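Local coordinates for protein UDP-galactopyranose mutase (Deinococcus radiodurans, PDB 3HE3) that probably interconverts UDP-galactopyranose and UDP-galactofuranose as a flavoenzyme of the UDP-galactopyranose mutase family, with FAD as its cofactor, at residues V111-D116 with N173-G178; D116-P121 with V129-G134; T180-G185 with A302-S307. All coordinates share one frame; numbering follows the deposited sequence.

Contact 1: residues V111-D116 with N173-G178; sequences VLASVD and NKFFRG. With UDP (uridine-5'-diphosphate), chain S.
Val115 meets Phe175 over a ring face. Its CG2 methyl stands 4.2 Å from the centroid of the Phe175 ring and 24° off the ring normal, which is the geometry of a CH-pi contact. The methyl is displaced toward the rim on the side of CE2, and Val115 CG2 to Phe175 CE2 is the shortest carbon pair between the two side chains at 3.8 Å. The valine and phenylalanine side chains are roughly perpendicular. CG1 of Val115 is anti to the backbone N (chi1 173°), which turns CG2 to the ring; on the ring, CE2 lies nearest the strand, flanked by CD2 and CZ. Ala113, two residues back on the same side of strand 111-115, adds its CB at 4.3 Å from Phe175 CE2. Ile122, Thr128 and Leu132 also touch this ring, placing it in a largely apolar pocket.

Beside the ring, Lys174 CB lies 4.2 Å from Val115 CG1, and farther out its CE lies 3.7 Å from Asp116 OD2. The lysine chain bends at its last torsion and NZ makes its salt bridge with Asp170, leaving the opposite charges of Asp116 and Lys174 close without direct contact.

The backbone of Phe175 serves the ligand: UDP N3 donates to Phe175 O over 2.8 Å with an N-H...O angle of 160°, and Phe176 CD1 approaches UDP O2 at 3.1 Å. Helix 169-184, with a wider pi-type turn at 173-177, lies across a strand of the mixed sheet: the axes of strand 111-115 and helix 173-178 approach to 9.3 Å, nearly perpendicular. The arrangement belongs to the uridine-recognition part of the mutase substrate site.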
# COMPACT_ATOMS: atom_id res chain seq x y z
N VAL E 111 -22.01 -9.94 16.62
CA VAL E 111 -22.76 -10.30 15.43
C VAL E 111 -24.25 -10.50 15.72
O VAL E 111 -24.62 -11.16 16.69
CB VAL E 111 -22.18 -11.58 14.78
CG1 VAL E 111 -23.06 -12.04 13.63
CG2 VAL E 111 -20.75 -11.33 14.31
N LEU E 112 -25.09 -9.91 14.87
CA LEU E 112 -26.53 -10.12 14.93
C LEU E 112 -26.96 -11.01 13.78
O LEU E 112 -26.42 -10.93 12.68
CB LEU E 112 -27.26 -8.78 14.85
CG LEU E 112 -27.75 -8.14 16.15
CD1 LEU E 112 -27.16 -8.82 17.37
CD2 LEU E 112 -27.37 -6.67 16.13
N ALA E 113 -27.94 -11.88 14.04
CA ALA E 113 -28.48 -12.75 13.00
C ALA E 113 -29.91 -12.34 12.69
O ALA E 113 -30.74 -12.20 13.59
CB ALA E 113 -28.44 -14.19 13.45
N SER E 114 -30.18 -12.14 11.40
CA SER E 114 -31.52 -11.78 10.95
C SER E 114 -32.40 -13.03 10.93
O SER E 114 -32.28 -13.87 10.05
CB SER E 114 -31.47 -11.12 9.58
OG SER E 114 -32.73 -10.56 9.24
N VAL E 115 -33.28 -13.14 11.91
CA VAL E 115 -34.14 -14.30 12.04
C VAL E 115 -35.55 -13.86 12.41
O VAL E 115 -35.74 -13.15 13.39
CB VAL E 115 -33.61 -15.27 13.12
CG1 VAL E 115 -34.60 -16.39 13.36
CG2 VAL E 115 -32.25 -15.83 12.71
N ASP E 116 -36.53 -14.29 11.61
CA ASP E 116 -37.92 -13.92 11.85
C ASP E 116 -38.08 -12.41 11.92
O ASP E 116 -38.83 -11.90 12.75
CB ASP E 116 -38.43 -14.56 13.14
CG ASP E 116 -38.81 -16.02 12.96
OD1 ASP E 116 -38.64 -16.54 11.83
OD2 ASP E 116 -39.28 -16.64 13.94
N ASN E 173 -32.74 -25.34 12.85
CA ASN E 173 -33.29 -24.92 11.57
C ASN E 173 -33.21 -23.41 11.37
O ASN E 173 -32.95 -22.93 10.26
CB ASN E 173 -34.74 -25.40 11.44
CG ASN E 173 -34.84 -26.92 11.37
OD1 ASN E 173 -33.94 -27.59 10.87
ND2 ASN E 173 -35.95 -27.46 11.87
N LYS E 174 -33.43 -22.66 12.44
CA LYS E 174 -33.48 -21.21 12.34
C LYS E 174 -32.10 -20.56 12.20
O LYS E 174 -31.96 -19.57 11.47
CB LYS E 174 -34.23 -20.61 13.54
CG LYS E 174 -35.69 -21.01 13.58
CD LYS E 174 -36.50 -20.05 14.44
CE LYS E 174 -37.99 -20.13 14.10
NZ LYS E 174 -38.63 -21.35 14.66
N PHE E 175 -31.10 -21.10 12.87
CA PHE E 175 -29.80 -20.44 12.92
C PHE E 175 -28.69 -21.14 12.14
O PHE E 175 -27.79 -20.49 11.61
CB PHE E 175 -29.36 -20.22 14.38
CG PHE E 175 -30.19 -19.22 15.13
CD1 PHE E 175 -31.39 -19.58 15.72
CD2 PHE E 175 -29.77 -17.90 15.24
CE1 PHE E 175 -32.15 -18.66 16.41
CE2 PHE E 175 -30.53 -16.98 15.92
CZ PHE E 175 -31.72 -17.35 16.51
N PHE E 176 -28.76 -22.47 12.05
CA PHE E 176 -27.61 -23.23 11.56
C PHE E 176 -27.80 -23.93 10.21
O PHE E 176 -26.91 -23.89 9.37
CB PHE E 176 -27.13 -24.22 12.61
CG PHE E 176 -26.36 -23.58 13.73
CD1 PHE E 176 -25.00 -23.33 13.59
CD2 PHE E 176 -26.99 -23.22 14.90
CE1 PHE E 176 -24.29 -22.73 14.61
CE2 PHE E 176 -26.28 -22.62 15.93
CZ PHE E 176 -24.93 -22.37 15.78
N ARG E 177 -28.95 -24.57 10.02
CA ARG E 177 -29.13 -25.38 8.81
C ARG E 177 -29.05 -24.57 7.52
O ARG E 177 -28.34 -24.95 6.59
CB ARG E 177 -30.45 -26.14 8.86
CG ARG E 177 -30.58 -27.14 7.73
CD ARG E 177 -31.89 -27.88 7.79
NE ARG E 177 -33.03 -26.96 7.77
CZ ARG E 177 -34.21 -27.26 7.26
NH1 ARG E 177 -34.41 -28.45 6.71
NH2 ARG E 177 -35.20 -26.36 7.28
N GLY E 178 -29.79 -23.47 7.46
CA GLY E 178 -29.84 -22.65 6.27
C GLY E 178 -28.52 -21.96 5.97
O GLY E 178 -28.03 -22.00 4.84
N1 UDP S . -22.87 -20.92 11.42
C2 UDP S . -24.24 -20.97 11.26
N3 UDP S . -25.02 -19.86 11.56
C4 UDP S . -24.42 -18.70 12.02
C5 UDP S . -23.04 -18.66 12.19
C6 UDP S . -22.28 -19.81 11.97
O2 UDP S . -24.78 -21.99 10.85
O4 UDP S . -25.11 -17.72 12.29
C1' UDP S . -22.07 -22.11 11.10
C2' UDP S . -21.71 -22.08 9.62
O2' UDP S . -21.78 -23.38 9.09
C3' UDP S . -20.28 -21.58 9.61
C4' UDP S . -19.74 -22.09 10.94
O4' UDP S . -20.85 -22.09 11.82
O3' UDP S . -19.57 -22.11 8.52
C5' UDP S . -18.61 -21.23 11.48
O5' UDP S . -18.94 -19.86 11.42
PA UDP S . -17.78 -18.77 11.56
O1A UDP S . -17.04 -18.99 12.83
O2A UDP S . -18.31 -17.39 11.50
O3A UDP S . -16.78 -19.10 10.34
PB UDP S . -16.24 -17.98 9.32
O1B UDP S . -17.14 -17.87 8.16
O2B UDP S . -14.87 -18.34 8.88
O3B UDP S . -16.19 -16.67 10.02

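Contact 2: residues D116-P121 with V129-G134; sequences DGQLLP and VNRLYG
Arg131 lies with its guanidinium against Leu120, in a strand-loop-helix unit where strand 118-122, at the margin of the mixed sheet, leads back into helix 126-133. The axes of strand 118-121 and helix 129-133 approach to 8.8 Å at 157°, close to antiparallel, and the nearest alpha carbons are those of Leu120 and Arg131.

Arg131 loses the largest area to the other segment. Its chain bends at the third torsion (chi3 48°), bringing the flat group over the leucine, and Leu120 CD1 sits over the centre of one guanidinium face, 3.4 Å from Arg131 CZ. The approach is therefore apolar methyl on planar cation, with the two side chains crossing at a slant. Leu119 O is also close, 3.3 Å from Arg131 NH1.

Leu132 comes next in buried area. With CG anti to the backbone N, it sends CD1 to within 4.0 Å of Leu120 CD2, and the two leucines are set crosswise. Leu120 thus splits its branches, CD1 to the arginine and CD2 to the leucine. Val115, Leu171 and Lys174 also touch Leu132, which joins the unit to strand 111-115 and helix 169-184.

Gln118 reaches across with an extended chain; its NE2 gives a weak but nearly straight hydrogen bond to Arg131 O, at 3.4 Å and 176°.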
# COMPACT_ATOMS: atom_id res chain seq x y z
N ASP E 116 -36.53 -14.29 11.61
CA ASP E 116 -37.92 -13.92 11.85
C ASP E 116 -38.08 -12.41 11.92
O ASP E 116 -38.83 -11.90 12.75
CB ASP E 116 -38.43 -14.56 13.14
CG ASP E 116 -38.81 -16.02 12.96
OD1 ASP E 116 -38.64 -16.54 11.83
OD2 ASP E 116 -39.28 -16.64 13.94
N GLY E 117 -37.37 -11.70 11.05
CA GLY E 117 -37.47 -10.26 10.98
C GLY E 117 -36.90 -9.53 12.19
O GLY E 117 -37.19 -8.36 12.41
N GLN E 118 -36.10 -10.24 12.98
CA GLN E 118 -35.43 -9.63 14.11
C GLN E 118 -33.93 -9.79 13.97
O GLN E 118 -33.45 -10.65 13.23
CB GLN E 118 -35.89 -10.25 15.43
CG GLN E 118 -37.38 -10.23 15.65
CD GLN E 118 -37.80 -11.13 16.80
OE1 GLN E 118 -38.57 -12.08 16.61
NE2 GLN E 118 -37.29 -10.85 18.00
N LEU E 119 -33.19 -8.95 14.69
CA LEU E 119 -31.75 -9.12 14.78
C LEU E 119 -31.44 -9.68 16.16
O LEU E 119 -31.50 -8.96 17.15
CB LEU E 119 -31.04 -7.78 14.56
CG LEU E 119 -31.25 -7.17 13.17
CD1 LEU E 119 -30.57 -5.81 13.05
CD2 LEU E 119 -30.75 -8.12 12.09
N LEU E 120 -31.15 -10.97 16.22
CA LEU E 120 -30.88 -11.63 17.49
C LEU E 120 -29.40 -11.94 17.67
O LEU E 120 -28.68 -12.10 16.69
CB LEU E 120 -31.70 -12.91 17.63
CG LEU E 120 -33.22 -12.85 17.80
CD1 LEU E 120 -33.67 -11.52 18.39
CD2 LEU E 120 -33.94 -13.15 16.50
N PRO E 121 -28.95 -12.04 18.92
CA PRO E 121 -27.55 -12.40 19.16
C PRO E 121 -27.22 -13.80 18.66
O PRO E 121 -28.02 -14.73 18.81
CB PRO E 121 -27.43 -12.35 20.69
CG PRO E 121 -28.52 -11.43 21.12
CD PRO E 121 -29.64 -11.68 20.16
N VAL E 129 -33.13 -16.66 23.00
CA VAL E 129 -34.29 -17.50 23.28
C VAL E 129 -35.49 -16.68 23.73
O VAL E 129 -36.58 -16.81 23.17
CB VAL E 129 -33.98 -18.55 24.37
CG1 VAL E 129 -35.19 -19.44 24.60
CG2 VAL E 129 -32.78 -19.39 23.98
N ASN E 130 -35.29 -15.82 24.72
CA ASN E 130 -36.40 -15.03 25.26
C ASN E 130 -37.00 -14.08 24.23
O ASN E 130 -38.22 -13.89 24.19
CB ASN E 130 -35.95 -14.24 26.49
CG ASN E 130 -35.82 -15.10 27.73
OD1 ASN E 130 -36.46 -16.15 27.84
ND2 ASN E 130 -34.99 -14.67 28.67
N ARG E 131 -36.14 -13.49 23.41
CA ARG E 131 -36.58 -12.55 22.38
C ARG E 131 -37.27 -13.27 21.23
O ARG E 131 -38.25 -12.77 20.68
CB ARG E 131 -35.40 -11.71 21.87
CG ARG E 131 -34.87 -10.69 22.87
CD ARG E 131 -33.89 -9.72 22.23
NE ARG E 131 -34.41 -9.19 20.97
CZ ARG E 131 -33.69 -8.52 20.08
NH1 ARG E 131 -32.40 -8.29 20.30
NH2 ARG E 131 -34.26 -8.09 18.96
N LEU E 132 -36.75 -14.44 20.87
CA LEU E 132 -37.31 -15.23 19.77
C LEU E 132 -38.72 -15.75 20.06
O LEU E 132 -39.60 -15.68 19.20
CB LEU E 132 -36.38 -16.40 19.43
CG LEU E 132 -36.69 -17.15 18.13
CD1 LEU E 132 -36.55 -16.21 16.95
CD2 LEU E 132 -35.79 -18.36 17.96
N TYR E 133 -38.92 -16.26 21.27
CA TYR E 133 -40.18 -16.91 21.62
C TYR E 133 -41.06 -16.06 22.52
O TYR E 133 -42.19 -16.43 22.81
CB TYR E 133 -39.92 -18.25 22.31
CG TYR E 133 -39.22 -19.26 21.43
CD1 TYR E 133 -39.77 -19.65 20.22
CD2 TYR E 133 -38.02 -19.83 21.82
CE1 TYR E 133 -39.14 -20.56 19.41
CE2 TYR E 133 -37.38 -20.76 21.02
CZ TYR E 133 -37.95 -21.12 19.82
OH TYR E 133 -37.32 -22.04 19.01
N GLY E 134 -40.54 -14.92 22.97
CA GLY E 134 -41.28 -14.07 23.87
C GLY E 134 -41.36 -14.65 25.27
O GLY E 134 -42.39 -14.57 25.94

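Contact 3: residues T180-G185 with A302-S307; sequences TRKQWG and AYTRVS. With UDP (uridine-5'-diphosphate), chain S.
The last turn of helix 169-184 meets the loop leading into strand 305-308 beside the UDP site, and Lys182 does most of the bridging. Its CG is anti to the backbone N, and a bend at the third torsion brings NZ to Tyr303 O, a hydrogen bond of 2.9 Å. The ammonium lies 34° out of that carbonyl's plane. Tyr297 O and Tyr301 O accept from the same NZ, so three backbone carbonyls grip one charge. The methylenes follow the loop: Lys182 CD is 3.5 Å from Ala302 O, and the lysine and Thr304 side chains run alongside each other, pointing opposite ways.

Next to it Gln183 packs CB and OE1 against the Thr304 methyl, and a water links the two polar ends, 2.6 Å from Thr304 OG1 and bonded only weakly to Gln183 OE1.

The helix grips the ribose and the strand the terminal phosphate of the nucleotide in this mutase substrate site. On the helix, Thr180 OG1 accepts from UDP O2' at 3.0 Å, and Trp184 NE1 donates to UDP O3' over 2.8 Å, with the ligand hydroxyls at the indole's edge and the hydrogen bond bent to 138° at the hydrogen. From the strand side an extended Arg305 chain presents the edge of its guanidinium to the terminal phosphate, NH1 donating to UDP O3B at 3.3 Å and 161°. Glu325 pairs with Arg305 NE, a second-shell salt bridge that probably helps fix the plane of the guanidinium facing the phosphate.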
# COMPACT_ATOMS: atom_id res chain seq x y z
N THR E 180 -25.54 -22.80 6.95
CA THR E 180 -24.56 -23.82 6.60
C THR E 180 -24.70 -24.29 5.15
O THR E 180 -23.71 -24.38 4.42
CB THR E 180 -24.64 -25.03 7.53
OG1 THR E 180 -24.56 -24.60 8.89
CG2 THR E 180 -23.51 -26.00 7.24
N ARG E 181 -25.93 -24.59 4.75
CA ARG E 181 -26.20 -25.03 3.38
C ARG E 181 -25.81 -23.95 2.38
O ARG E 181 -25.31 -24.25 1.30
CB ARG E 181 -27.67 -25.39 3.20
CG ARG E 181 -28.08 -26.70 3.83
CD ARG E 181 -29.54 -27.01 3.54
NE ARG E 181 -30.00 -28.20 4.24
CZ ARG E 181 -31.27 -28.59 4.29
NH1 ARG E 181 -32.21 -27.88 3.68
NH2 ARG E 181 -31.60 -29.69 4.95
N LYS E 182 -26.05 -22.70 2.74
CA LYS E 182 -25.71 -21.58 1.87
C LYS E 182 -24.19 -21.36 1.83
O LYS E 182 -23.62 -21.11 0.77
CB LYS E 182 -26.43 -20.30 2.32
CG LYS E 182 -26.17 -19.10 1.42
CD LYS E 182 -27.23 -18.03 1.59
CE LYS E 182 -27.36 -17.57 3.03
NZ LYS E 182 -28.35 -16.47 3.17
N GLN E 183 -23.55 -21.49 2.99
CA GLN E 183 -22.12 -21.22 3.11
C GLN E 183 -21.25 -22.32 2.50
O GLN E 183 -20.25 -22.03 1.83
CB GLN E 183 -21.74 -20.99 4.58
CG GLN E 183 -20.25 -21.11 4.88
CD GLN E 183 -19.41 -20.04 4.21
OE1 GLN E 183 -19.88 -19.29 3.35
NE2 GLN E 183 -18.14 -19.96 4.59
N TRP E 184 -21.63 -23.57 2.73
CA TRP E 184 -20.79 -24.70 2.32
C TRP E 184 -21.27 -25.41 1.05
O TRP E 184 -20.47 -25.96 0.31
CB TRP E 184 -20.69 -25.71 3.47
CG TRP E 184 -19.98 -25.17 4.67
CD1 TRP E 184 -20.54 -24.70 5.81
CD2 TRP E 184 -18.56 -25.04 4.83
NE1 TRP E 184 -19.56 -24.29 6.69
CE2 TRP E 184 -18.34 -24.49 6.11
CE3 TRP E 184 -17.46 -25.35 4.03
CZ2 TRP E 184 -17.06 -24.23 6.60
CZ3 TRP E 184 -16.19 -25.09 4.52
CH2 TRP E 184 -16.00 -24.54 5.79
N GLY E 185 -22.58 -25.39 0.82
CA GLY E 185 -23.15 -26.13 -0.29
C GLY E 185 -23.46 -27.55 0.14
O GLY E 185 -23.86 -28.39 -0.67
N ALA E 302 -28.87 -14.22 -0.96
CA ALA E 302 -27.82 -15.05 -1.54
C ALA E 302 -26.53 -14.92 -0.74
O ALA E 302 -25.73 -15.85 -0.68
CB ALA E 302 -27.57 -14.65 -2.99
N TYR E 303 -26.34 -13.76 -0.11
CA TYR E 303 -25.16 -13.55 0.71
C TYR E 303 -25.37 -14.15 2.10
O TYR E 303 -26.50 -14.37 2.53
CB TYR E 303 -24.81 -12.06 0.79
CG TYR E 303 -26.00 -11.14 1.04
CD1 TYR E 303 -26.50 -10.96 2.32
CD2 TYR E 303 -26.59 -10.44 -0.00
CE1 TYR E 303 -27.57 -10.13 2.56
CE2 TYR E 303 -27.67 -9.59 0.23
CZ TYR E 303 -28.15 -9.44 1.51
OH TYR E 303 -29.22 -8.61 1.75
N THR E 304 -24.26 -14.44 2.78
CA THR E 304 -24.33 -15.02 4.12
C THR E 304 -24.39 -13.93 5.17
O THR E 304 -24.98 -14.12 6.23
CB THR E 304 -23.11 -15.90 4.40
OG1 THR E 304 -21.92 -15.22 3.99
CG2 THR E 304 -23.21 -17.22 3.66
N ARG E 305 -23.80 -12.78 4.86
CA ARG E 305 -23.65 -11.72 5.85
C ARG E 305 -23.15 -10.41 5.25
O ARG E 305 -22.56 -10.40 4.17
CB ARG E 305 -22.68 -12.17 6.92
CG ARG E 305 -21.36 -12.66 6.35
CD ARG E 305 -20.50 -13.28 7.42
NE ARG E 305 -19.16 -13.59 6.92
CZ ARG E 305 -18.23 -14.22 7.63
NH1 ARG E 305 -18.50 -14.61 8.87
NH2 ARG E 305 -17.04 -14.46 7.09
N VAL E 306 -23.41 -9.32 5.97
CA VAL E 306 -22.89 -8.01 5.62
C VAL E 306 -22.02 -7.53 6.77
O VAL E 306 -22.36 -7.70 7.93
CB VAL E 306 -24.02 -6.97 5.50
CG1 VAL E 306 -23.64 -5.88 4.50
CG2 VAL E 306 -25.33 -7.63 5.14
N SER E 307 -20.89 -6.92 6.43
CA SER E 307 -20.00 -6.37 7.44
C SER E 307 -19.77 -4.89 7.20
O SER E 307 -19.71 -4.44 6.05
CB SER E 307 -18.67 -7.12 7.45
OG SER E 307 -18.83 -8.44 7.91
N1 UDP S . -22.87 -20.92 11.42
C2 UDP S . -24.24 -20.97 11.26
N3 UDP S . -25.02 -19.86 11.56
C4 UDP S . -24.42 -18.70 12.02
C5 UDP S . -23.04 -18.66 12.19
C6 UDP S . -22.28 -19.81 11.97
O2 UDP S . -24.78 -21.99 10.85
O4 UDP S . -25.11 -17.72 12.29
C1' UDP S . -22.07 -22.11 11.10
C2' UDP S . -21.71 -22.08 9.62
O2' UDP S . -21.78 -23.38 9.09
C3' UDP S . -20.28 -21.58 9.61
C4' UDP S . -19.74 -22.09 10.94
O4' UDP S . -20.85 -22.09 11.82
O3' UDP S . -19.57 -22.11 8.52
C5' UDP S . -18.61 -21.23 11.48
O5' UDP S . -18.94 -19.86 11.42
PA UDP S . -17.78 -18.77 11.56
O1A UDP S . -17.04 -18.99 12.83
O2A UDP S . -18.31 -17.39 11.50
O3A UDP S . -16.78 -19.10 10.34
PB UDP S . -16.24 -17.98 9.32
O1B UDP S . -17.14 -17.87 8.16
O2B UDP S . -14.87 -18.34 8.88
O3B UDP S . -16.19 -16.67 10.02
O HOH W 1 -19.47 -16.13 4.30

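How the contacts relate
From the N terminus, strand 111-115 runs into strand 118-122, its antiparallel neighbour in the mixed sheet, with Asp116 shared by contacts 1 and 2. Contact 2 closes first, a short loop that brings helix 126-133 back onto strand 118-122. It is nested inside the longer loop of contact 1, which returns helix 169-184 to strand 111-115; a probable hydrogen bond from Ala113 N to Leu120 O, 2.8 Å, joins them. Contact 3 follows in series, starting farther along that helix and reaching over a hundred residues ahead to the loop leading into strand 305-308 of the same sheet. Contacts 1 and 3, centres 11 Å apart, both touch UDP; contact 2 lies farther out.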